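Local structure of galactose-binding lectin (Arachis hypogaea, 6VAW) at the interface of chains A and B. The protein binds D-galactose and galactose-bearing glycans and glycomimetics as a calcium- and manganese-containing legume lectin that assembles into a homotetramer. Sequence-based numbering; all coordinates share one arbitrary frame. Chains: chain A/B, Galactose-binding lectin.

The interface of chains A and B. Residues chain A 9-10, 29-31, 221; chain B 72, 74, 217, 219.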
# COMPACT_ATOMS: atom_id res chain seq x y z
N ASN A 9 -1.33 19.05 5.85
CA ASN A 9 -1.73 17.71 6.29
C ASN A 9 -3.23 17.68 6.47
O ASN A 9 -3.86 16.61 6.47
CB ASN A 9 -1.01 17.33 7.58
CG ASN A 9 0.49 17.26 7.43
OD1 ASN A 9 1.02 16.62 6.51
ND2 ASN A 9 1.21 17.92 8.32
N SER A 10 -3.80 18.88 6.63
CA SER A 10 -5.22 19.21 6.80
C SER A 10 -5.45 20.65 6.38
O SER A 10 -4.49 21.42 6.28
CB SER A 10 -5.64 19.01 8.26
OG SER A 10 -4.91 19.86 9.13
N ASN A 29 -13.06 16.66 9.56
CA ASN A 29 -11.88 15.80 9.49
C ASN A 29 -10.68 16.50 8.84
O ASN A 29 -9.59 15.94 8.80
CB ASN A 29 -12.20 14.48 8.78
CG ASN A 29 -12.53 14.56 7.30
OD1 ASN A 29 -12.51 15.61 6.67
ND2 ASN A 29 -12.83 13.41 6.69
N GLY A 30 -10.91 17.73 8.34
CA GLY A 30 -9.89 18.56 7.71
C GLY A 30 -9.77 18.47 6.20
O GLY A 30 -8.97 19.19 5.62
N ASN A 31 -10.53 17.57 5.56
CA ASN A 31 -10.54 17.38 4.11
C ASN A 31 -11.30 18.50 3.43
O ASN A 31 -12.26 19.03 4.00
CB ASN A 31 -11.22 16.05 3.71
CG ASN A 31 -10.56 14.74 4.10
OD1 ASN A 31 -11.11 13.66 3.85
ND2 ASN A 31 -9.37 14.79 4.68
N ARG A 221 -7.23 15.71 0.33
CA ARG A 221 -6.79 15.30 1.67
C ARG A 221 -5.51 15.96 2.16
O ARG A 221 -5.39 16.29 3.35
CB ARG A 221 -6.65 13.78 1.70
CG ARG A 221 -7.99 13.04 1.47
CD ARG A 221 -7.85 11.53 1.41
NE ARG A 221 -7.13 10.99 2.58
CZ ARG A 221 -7.72 10.58 3.70
NH1 ARG A 221 -9.05 10.63 3.82
NH2 ARG A 221 -6.99 10.11 4.70
N GLU B 72 -9.95 6.04 10.49
CA GLU B 72 -8.95 7.09 10.49
C GLU B 72 -9.08 7.91 11.77
O GLU B 72 -10.19 8.28 12.16
CB GLU B 72 -9.15 7.99 9.24
CG GLU B 72 -8.09 9.05 9.03
CD GLU B 72 -8.50 10.16 8.08
OE1 GLU B 72 -9.04 9.85 6.99
OE2 GLU B 72 -8.30 11.35 8.43
N LYS B 74 -7.45 11.49 13.36
CA LYS B 74 -6.70 12.69 12.98
C LYS B 74 -6.63 13.67 14.13
O LYS B 74 -7.62 13.92 14.80
CB LYS B 74 -7.32 13.34 11.74
CG LYS B 74 -6.40 14.37 11.06
CD LYS B 74 -6.71 14.42 9.60
CE LYS B 74 -6.36 15.73 8.97
NZ LYS B 74 -7.04 15.87 7.66
N ILE B 217 -10.28 13.54 15.79
CA ILE B 217 -11.23 13.06 14.78
C ILE B 217 -11.21 11.50 14.81
O ILE B 217 -10.13 10.91 14.69
CB ILE B 217 -10.87 13.62 13.38
CG1 ILE B 217 -11.13 15.14 13.28
CG2 ILE B 217 -11.59 12.90 12.27
CD1 ILE B 217 -10.02 15.89 12.49
N LEU B 219 -12.96 8.49 12.75
CA LEU B 219 -13.80 8.17 11.59
C LEU B 219 -13.87 6.69 11.25
O LEU B 219 -12.85 6.02 11.26
CB LEU B 219 -13.28 8.89 10.33
CG LEU B 219 -13.22 10.40 10.35
CD1 LEU B 219 -12.38 10.93 9.19
CD2 LEU B 219 -14.62 10.99 10.32
O HOH W 1 -7.13 17.21 5.24
O HOH W 2 -7.25 13.22 6.29
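A:Arg221 and B:Glu72 pair across one subunit contact of the peanut lectin homotetramer, where strand 64-74 and the start of strand 217-229 of one legume lectin protomer meet loops and strand 217-229 of the other. In this salt bridge the guanidinium grips a single carboxylate oxygen end-on: NH2 lies 3.1 Å from B:Glu72 OE1, and NH1 bonds to the same atom. OE1 sits at the edge of the guanidinium, in its plane, but the carboxylate is turned 83° against that plane. NH1 meets OE1 on the syn side, somewhat out of the carboxylate plane, and NH2 from well above it, both from the same face. A bend at chi3 (52°) turns the guanidinium of A:Arg221 toward the partner.

With CG opposite the backbone N (chi1 -165°) and the chain extended beyond it, the ammonium of B:Lys74 reaches between the chain A loops, where NZ donates to the backbone carbonyl A:Asn29 O at 2.8 Å, in the carbonyl plane. Water 1, 2.8 Å from B:Lys74 NZ, also meets A:Gly30 O and A:Arg221 O; water 2, 3.0 Å from B:Glu72 OE2, also meets B:Lys74 NZ and the side-chain amide nitrogen A:Asn31 ND2. Water 2 thus bridges the lysine to the other carboxylate oxygen.

Apolar contacts lie on A:Ser10 and A:Asn29. B:Lys74 CE presses closely on A:Ser10 CB at 3.4 Å. A:Asn29 is poorly ordered, so its packing is less certain: B:Ile217 CD1 touches A:Asn29 CA at 3.5 Å, and B:Leu219 CD1 lies against A:Asn29 CB at 3.6 Å, the side chains of A:Asn29 and B:Leu219 crossing at about a right angle. With the same caution, A:Asn29 OD1 accepts a bond from A:Asn31 N within the loop.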